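Long-range contacts in guanosine-3',5'-bis(diphosphate) 3'-pyrophosphohydrolase MESH1 (PDB 3NQW), which hydrolyses the alarmone guanosine 3',5'-bis(diphosphate) (ppGpp) to GDP and diphosphate, with manganese as cofactor, and takes part in the starvation response of the fly: residues A[54-58]-A[83-87]; A[63-67]-A[91-95]; A[117-121]-A[158-162]. Residues are numbered along the deposited sequence.

Following the chain from the N terminus, residues 54-58 and 63-67 come first, the former on helix 53-60, the latter running into helix 64-67, and their partners 83-87 and 91-95 follow in the same order. Contact 1 and contact 2 therefore cross: the first closes at helix 81-89, the second at the loop just after it. They touch through Val87 CG1 and Val65 CG2, 3.4 Å apart, so helical packing adjoins the metal-site region. Contact 3 lies in series, opening on helix 114-133 and closing at 158-162, before the last helix. It meets contact 1 where Val55 CG1 lies 3.9 Å from Ile119 CD1, while its nearest atoms to contact 2 are about 6 Å away.

Contact 1: residues A[54-58]-A[83-87]; sequences GVLMA and VCGLV
Ala58 overlaps Leu86, its CB lying 3.8 Å from Leu86 CB, at the heart of a helix-helix packing inside the all-helical HD domain. Both segments are helical throughout: residues 54-58 belong to helix 53-60 and residues 83-87 to helix 81-89, and the i to i+4 bonds Ala58 N to Gly54 O and Val87 N to Val83 O are each 3.1 Å. The segment axes approach to 8.9 Å at a signed crossing angle of -54°, with the CA atoms of Ala58 and Val87 nearest, 5.4 Å apart. Gly54 and Ala58, both small, lie on the inner face of the first helix, where the Leu86 side chain packs. Leu86 (m, t) extends over that face, its CD1 4.1 Å from Gly54 O, 4.2 Å from Val55 CA and 4.4 Å from Val55 CG2. On the flank of the interface Val83 (t) sets CG1 4.1 Å from Ala58 N and CG2 4.4 Å from Met57 SD. The side chains that meet are all apolar, and together with backbone atoms they bury 257 Å², both sides summed. Beyond the interface, Met57 packs on Phe9 and Cys12 of helix 7-19, and Val55 on Arg115 and Ile119 of helix 114-133, which places the pair in the domain interior. Val87 (t) completes the packing, with CG2 3.8 Å from Ala58 O and 4.1 Å from Ala58 CB.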
loop_
_atom_site.group_PDB
_atom_site.type_symbol
_atom_site.label_atom_id
_atom_site.label_comp_id
_atom_site.label_asym_id
_atom_site.label_seq_id
_atom_site.Cartn_x
_atom_site.Cartn_y
_atom_site.Cartn_z
ATOM N N GLY A 54 -13.542 -5.866 6.950
ATOM C CA GLY A 54 -13.296 -7.290 6.868
ATOM C C GLY A 54 -12.943 -7.673 5.447
ATOM O O GLY A 54 -11.953 -8.364 5.219
ATOM N N VAL A 55 -13.748 -7.203 4.494
ATOM C CA VAL A 55 -13.546 -7.483 3.069
ATOM C C VAL A 55 -12.306 -6.753 2.539
ATOM O O VAL A 55 -11.486 -7.335 1.828
ATOM C CB VAL A 55 -14.789 -7.053 2.242
ATOM C CG1 VAL A 55 -14.609 -7.433 0.777
ATOM C CG2 VAL A 55 -16.035 -7.703 2.811
ATOM N N LEU A 56 -12.175 -5.482 2.909
ATOM C CA LEU A 56 -11.046 -4.657 2.493
ATOM C C LEU A 56 -9.703 -5.290 2.873
ATOM O O LEU A 56 -8.827 -5.458 2.031
ATOM C CB LEU A 56 -11.170 -3.261 3.111
ATOM C CG LEU A 56 -12.416 -2.475 2.693
ATOM C CD1 LEU A 56 -12.484 -1.171 3.473
ATOM C CD2 LEU A 56 -12.386 -2.211 1.188
ATOM N N MET A 57 -9.536 -5.642 4.139
ATOM C CA MET A 57 -8.293 -6.262 4.558
ATOM C C MET A 57 -8.124 -7.611 3.857
ATOM O O MET A 57 -7.051 -7.919 3.358
ATOM C CB MET A 57 -8.289 -6.448 6.065
ATOM C CG MET A 57 -8.534 -5.167 6.836
ATOM S SD MET A 57 -8.943 -5.552 8.538
ATOM C CE MET A 57 -7.355 -5.945 9.145
ATOM N N ALA A 58 -9.183 -8.410 3.811
ATOM C CA ALA A 58 -9.102 -9.706 3.158
ATOM C C ALA A 58 -8.538 -9.537 1.739
ATOM O O ALA A 58 -7.717 -10.339 1.286
ATOM C CB ALA A 58 -10.491 -10.366 3.119
ATOM N N VAL A 83 -11.346 -12.298 9.016
ATOM C CA VAL A 83 -10.468 -12.045 7.876
ATOM C C VAL A 83 -9.857 -13.338 7.341
ATOM O O VAL A 83 -9.697 -13.506 6.140
ATOM C CB VAL A 83 -9.335 -11.074 8.284
ATOM C CG1 VAL A 83 -8.432 -10.762 7.103
ATOM C CG2 VAL A 83 -9.937 -9.806 8.845
ATOM N N CYS A 84 -9.523 -14.253 8.241
ATOM C CA CYS A 84 -8.929 -15.509 7.834
ATOM C C CYS A 84 -9.888 -16.352 7.001
ATOM O O CYS A 84 -9.471 -17.082 6.101
ATOM C CB CYS A 84 -8.484 -16.306 9.048
ATOM S SG CYS A 84 -7.478 -17.721 8.586
ATOM N N GLY A 85 -11.176 -16.258 7.311
ATOM C CA GLY A 85 -12.178 -17.010 6.575
ATOM C C GLY A 85 -12.265 -16.642 5.105
ATOM O O GLY A 85 -12.327 -17.524 4.249
ATOM N N LEU A 86 -12.273 -15.348 4.796
ATOM C CA LEU A 86 -12.360 -14.920 3.400
ATOM C C LEU A 86 -11.050 -15.159 2.660
ATOM O O LEU A 86 -11.051 -15.624 1.523
ATOM C CB LEU A 86 -12.733 -13.439 3.316
ATOM C CG LEU A 86 -14.057 -13.058 3.974
ATOM C CD1 LEU A 86 -14.204 -11.548 3.974
ATOM C CD2 LEU A 86 -15.198 -13.725 3.239
ATOM N N VAL A 87 -9.936 -14.838 3.307
ATOM C CA VAL A 87 -8.648 -15.029 2.681
ATOM C C VAL A 87 -8.474 -16.476 2.287
ATOM O O VAL A 87 -7.734 -16.781 1.357
ATOM C CB VAL A 87 -7.497 -14.623 3.612
ATOM C CG1 VAL A 87 -6.167 -15.054 3.008
ATOM C CG2 VAL A 87 -7.502 -13.104 3.817
#

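Contact 2: residues A[63-67]-A[91-95]; sequences DVVED and TDDKS. With MN (manganese (II) ion), chain C.
The manganese site of the HD domain adjoins this contact: Glu66 and Asp67, thought to act as nucleophiles, lie on helix 64-67, directly after the metal ligand Asp63, which itself does not touch the loop 91-95. Asp63, the N-cap residue, binds MN through OD2 at 2.2 Å; Asp123 also binds the ion, and His36 and His62 belong to the Mn(2+) site. Asp67 N donates to Asp63 O at 2.7 Å. The loop is extended from Thr91 to Asp93, and its Thr91 CA comes within 5.8 Å of Glu66 CA. Glu66 (t, t) points toward the loop and gives up 101 Å² of surface to it: its CB is 3.5 Å from Thr91 CG2, its CG 3.4 Å from Asp92 O, and its O 3.2 Å from Lys94 CD. Thr91 (m) sets OG1 4.0 Å from Val65 CB, while its hydroxyl is hydrogen-bonded to Val87 O. Lys94 CG is 3.6 Å from Glu66 OE1, but Lys94 NZ 5.6 Å from it. Glu66 OE1 also lies 4.4 Å from Asp92 OD2, so two acidic groups are close; a long, weak ion pair of Glu66 with Arg101 and a weak hydrogen bond of Asp92 with Gln105 probably ease the repulsion.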
loop_
_atom_site.group_PDB
_atom_site.type_symbol
_atom_site.label_atom_id
_atom_site.label_comp_id
_atom_site.label_asym_id
_atom_site.label_seq_id
_atom_site.Cartn_x
_atom_site.Cartn_y
_atom_site.Cartn_z
ATOM N N ASP A 63 -3.634 -12.507 -1.744
ATOM C CA ASP A 63 -2.572 -13.228 -2.451
ATOM C C ASP A 63 -1.414 -13.638 -1.537
ATOM O O ASP A 63 -0.583 -14.435 -1.943
ATOM C CB ASP A 63 -2.044 -12.417 -3.658
ATOM C CG ASP A 63 -2.900 -12.602 -4.938
ATOM O OD1 ASP A 63 -3.514 -13.678 -5.133
ATOM O OD2 ASP A 63 -2.942 -11.674 -5.776
ATOM N N VAL A 64 -1.363 -13.119 -0.307
ATOM C CA VAL A 64 -0.272 -13.483 0.605
ATOM C C VAL A 64 -0.222 -14.961 0.934
ATOM O O VAL A 64 0.784 -15.626 0.693
ATOM C CB VAL A 64 -0.328 -12.750 1.962
ATOM C CG1 VAL A 64 0.031 -11.297 1.782
ATOM C CG2 VAL A 64 -1.695 -12.906 2.591
ATOM N N VAL A 65 -1.306 -15.486 1.488
ATOM C CA VAL A 65 -1.305 -16.884 1.870
ATOM C C VAL A 65 -0.939 -17.812 0.715
ATOM O O VAL A 65 -0.454 -18.923 0.938
ATOM C CB VAL A 65 -2.665 -17.308 2.453
ATOM C CG1 VAL A 65 -2.576 -18.732 2.959
ATOM C CG2 VAL A 65 -3.069 -16.370 3.580
ATOM N N GLU A 66 -1.146 -17.345 -0.515
ATOM C CA GLU A 66 -0.860 -18.143 -1.704
ATOM C C GLU A 66 0.477 -17.853 -2.387
ATOM O O GLU A 66 1.106 -18.768 -2.908
ATOM C CB GLU A 66 -1.987 -17.983 -2.743
ATOM C CG GLU A 66 -2.180 -19.219 -3.635
ATOM C CD GLU A 66 -2.743 -18.931 -5.025
ATOM O OE1 GLU A 66 -2.525 -19.787 -5.917
ATOM O OE2 GLU A 66 -3.401 -17.880 -5.228
ATOM N N ASP A 67 0.915 -16.599 -2.404
ATOM C CA ASP A 67 2.175 -16.275 -3.068
ATOM C C ASP A 67 3.353 -16.113 -2.117
ATOM O O ASP A 67 4.449 -16.582 -2.402
ATOM C CB ASP A 67 2.032 -14.998 -3.900
ATOM C CG ASP A 67 0.894 -15.071 -4.903
ATOM O OD1 ASP A 67 0.811 -16.075 -5.652
ATOM O OD2 ASP A 67 0.089 -14.112 -4.948
ATOM N N THR A 91 -7.971 -18.298 -1.810
ATOM C CA THR A 91 -6.627 -18.846 -1.984
ATOM C C THR A 91 -6.644 -20.212 -2.647
ATOM O O THR A 91 -7.107 -21.169 -2.042
ATOM C CB THR A 91 -5.930 -19.066 -0.660
ATOM O OG1 THR A 91 -5.839 -17.831 0.057
ATOM C CG2 THR A 91 -4.540 -19.632 -0.913
ATOM N N ASP A 92 -6.126 -20.321 -3.865
ATOM C CA ASP A 92 -6.116 -21.620 -4.530
ATOM C C ASP A 92 -5.075 -22.539 -3.914
ATOM O O ASP A 92 -3.950 -22.122 -3.642
ATOM C CB ASP A 92 -5.804 -21.474 -6.011
ATOM C CG ASP A 92 -6.780 -20.579 -6.723
ATOM O OD1 ASP A 92 -7.847 -20.255 -6.147
ATOM O OD2 ASP A 92 -6.473 -20.210 -7.873
ATOM N N ASP A 93 -5.448 -23.792 -3.701
ATOM C CA ASP A 93 -4.532 -24.773 -3.136
ATOM C C ASP A 93 -3.305 -24.959 -4.048
ATOM O O ASP A 93 -3.403 -25.589 -5.099
ATOM C CB ASP A 93 -5.277 -26.100 -2.948
ATOM C CG ASP A 93 -4.353 -27.244 -2.616
ATOM O OD1 ASP A 93 -3.410 -27.031 -1.823
ATOM O OD2 ASP A 93 -4.581 -28.352 -3.140
ATOM N N LYS A 94 -2.154 -24.418 -3.641
ATOM C CA LYS A 94 -0.931 -24.519 -4.447
ATOM C C LYS A 94 -0.215 -25.876 -4.461
ATOM O O LYS A 94 0.926 -25.981 -4.928
ATOM C CB LYS A 94 0.068 -23.411 -4.073
ATOM C CG LYS A 94 0.032 -22.197 -5.023
ATOM C CD LYS A 94 1.262 -21.275 -4.875
ATOM C CE LYS A 94 2.550 -21.876 -5.473
ATOM N NZ LYS A 94 2.687 -21.710 -6.954
ATOM N N SER A 95 -0.892 -26.909 -3.963
ATOM C CA SER A 95 -0.351 -28.266 -3.965
ATOM C C SER A 95 -0.668 -28.814 -5.352
ATOM O O SER A 95 0.046 -29.665 -5.882
ATOM C CB SER A 95 -1.060 -29.130 -2.928
ATOM O OG SER A 95 -2.370 -29.439 -3.364
HETATM MN MN MN C . -4.577 -11.341 -7.264
#

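Contact 3: residues A[117-121]-A[158-162]; sequences KLIKL and LRGTN
Residues 117-121 are a regular stretch of helix 114-133, with Leu121 N bonded to Lys117 O at 2.8 Å, whereas 158-162 form the turn that leads into helix 163-176. The two join the metal-bearing helical core of the HD domain to the C-terminal helix, with Lys117 CA and Leu158 CA 6.0 Å apart. Gly160 adopts phi/psi of 85/-13, where a CB would collide with the carbonyl O of Arg159. Thr161 OG1 donates a 2.5 Å hydrogen bond to Leu158 O, a short bond spanning the turn. Across the 409 Å² interface, Leu121 (m, t) spans Leu158 and Thr161: CD2 is 3.5 Å from Leu158 CB and CD1 3.5 Å from Thr161 CB. Lys120 lays CD 3.6 Å from Leu158 CD2, its amino group hydrogen-bonded to Ser112. Lys117 sets CD 3.0 Å from Thr161 OG1, a tight non-bonded contact. Asn162 is the N-cap of helix 163-176, its OD1 accepting from Leu165 N. At the other flank, Leu118 CD2 sits 3.3 Å from Thr161 CG2.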
loop_
_atom_site.group_PDB
_atom_site.type_symbol
_atom_site.label_atom_id
_atom_site.label_comp_id
_atom_site.label_asym_id
_atom_site.label_seq_id
_atom_site.Cartn_x
_atom_site.Cartn_y
_atom_site.Cartn_z
ATOM N N LYS A 117 -16.946 -13.564 -3.121
ATOM C CA LYS A 117 -17.136 -13.396 -4.551
ATOM C C LYS A 117 -16.664 -11.995 -4.919
ATOM O O LYS A 117 -16.055 -11.795 -5.969
ATOM C CB LYS A 117 -18.608 -13.557 -4.950
ATOM C CG LYS A 117 -19.221 -14.958 -4.792
ATOM C CD LYS A 117 -20.591 -14.988 -5.477
ATOM C CE LYS A 117 -21.526 -16.085 -4.968
ATOM N NZ LYS A 117 -22.957 -15.814 -5.361
ATOM N N LEU A 118 -16.943 -11.023 -4.048
ATOM C CA LEU A 118 -16.545 -9.631 -4.292
ATOM C C LEU A 118 -15.068 -9.519 -4.568
ATOM O O LEU A 118 -14.670 -8.855 -5.519
ATOM C CB LEU A 118 -16.877 -8.751 -3.096
ATOM C CG LEU A 118 -18.347 -8.424 -2.869
ATOM C CD1 LEU A 118 -18.432 -7.444 -1.728
ATOM C CD2 LEU A 118 -18.957 -7.838 -4.121
ATOM N N ILE A 119 -14.261 -10.152 -3.716
ATOM C CA ILE A 119 -12.811 -10.145 -3.887
ATOM C C ILE A 119 -12.455 -10.844 -5.198
ATOM O O ILE A 119 -11.709 -10.313 -6.013
ATOM C CB ILE A 119 -12.051 -10.891 -2.738
ATOM C CG1 ILE A 119 -12.189 -10.146 -1.405
ATOM C CG2 ILE A 119 -10.572 -11.022 -3.106
ATOM C CD1 ILE A 119 -13.119 -10.810 -0.388
ATOM N N LYS A 120 -12.999 -12.033 -5.407
ATOM C CA LYS A 120 -12.694 -12.770 -6.610
ATOM C C LYS A 120 -12.965 -11.986 -7.872
ATOM O O LYS A 120 -12.189 -12.061 -8.820
ATOM C CB LYS A 120 -13.470 -14.073 -6.616
ATOM C CG LYS A 120 -13.037 -15.036 -5.542
ATOM C CD LYS A 120 -13.711 -16.358 -5.795
ATOM C CE LYS A 120 -13.232 -17.440 -4.883
ATOM N NZ LYS A 120 -13.672 -18.679 -5.529
ATOM N N LEU A 121 -14.071 -11.248 -7.883
ATOM C CA LEU A 121 -14.454 -10.410 -9.032
ATOM C C LEU A 121 -13.436 -9.279 -9.236
ATOM O O LEU A 121 -12.865 -9.141 -10.314
ATOM C CB LEU A 121 -15.853 -9.806 -8.818
ATOM C CG LEU A 121 -17.069 -10.735 -8.915
ATOM C CD1 LEU A 121 -18.339 -9.963 -8.596
ATOM C CD2 LEU A 121 -17.145 -11.325 -10.306
ATOM N N LEU A 158 -19.286 -16.193 -11.046
ATOM C CA LEU A 158 -19.231 -15.306 -9.879
ATOM C C LEU A 158 -20.298 -14.206 -9.932
ATOM O O LEU A 158 -20.541 -13.513 -8.941
ATOM C CB LEU A 158 -17.842 -14.676 -9.771
ATOM C CG LEU A 158 -16.774 -15.655 -9.283
ATOM C CD1 LEU A 158 -15.486 -15.408 -10.018
ATOM C CD2 LEU A 158 -16.610 -15.527 -7.774
ATOM N N ARG A 159 -20.929 -14.068 -11.099
ATOM C CA ARG A 159 -21.968 -13.070 -11.356
ATOM C C ARG A 159 -23.070 -13.101 -10.295
ATOM O O ARG A 159 -23.094 -13.988 -9.439
ATOM C CB ARG A 159 -22.583 -13.299 -12.752
ATOM C CG ARG A 159 -21.592 -13.764 -13.851
ATOM C CD ARG A 159 -22.179 -13.666 -15.267
ATOM N NE ARG A 159 -22.267 -12.269 -15.698
ATOM C CZ ARG A 159 -21.303 -11.616 -16.344
ATOM N NH1 ARG A 159 -20.168 -12.228 -16.657
ATOM N NH2 ARG A 159 -21.463 -10.338 -16.653
ATOM N N GLY A 160 -23.989 -12.139 -10.358
ATOM C CA GLY A 160 -25.066 -12.071 -9.378
ATOM C C GLY A 160 -24.622 -11.324 -8.127
ATOM O O GLY A 160 -25.440 -10.937 -7.283
ATOM N N THR A 161 -23.309 -11.114 -8.025
ATOM C CA THR A 161 -22.693 -10.430 -6.890
ATOM C C THR A 161 -22.768 -8.904 -7.012
ATOM O O THR A 161 -23.730 -8.293 -6.540
ATOM C CB THR A 161 -21.210 -10.860 -6.721
ATOM O OG1 THR A 161 -21.117 -12.290 -6.781
ATOM C CG2 THR A 161 -20.657 -10.386 -5.384
ATOM N N ASN A 162 -21.774 -8.285 -7.648
ATOM C CA ASN A 162 -21.762 -6.826 -7.783
ATOM C C ASN A 162 -22.139 -6.394 -9.196
ATOM O O ASN A 162 -21.409 -6.630 -10.156
ATOM C CB ASN A 162 -20.377 -6.273 -7.394
ATOM C CG ASN A 162 -20.404 -4.790 -7.049
ATOM O OD1 ASN A 162 -20.326 -3.933 -7.926
ATOM N ND2 ASN A 162 -20.524 -4.487 -5.768
#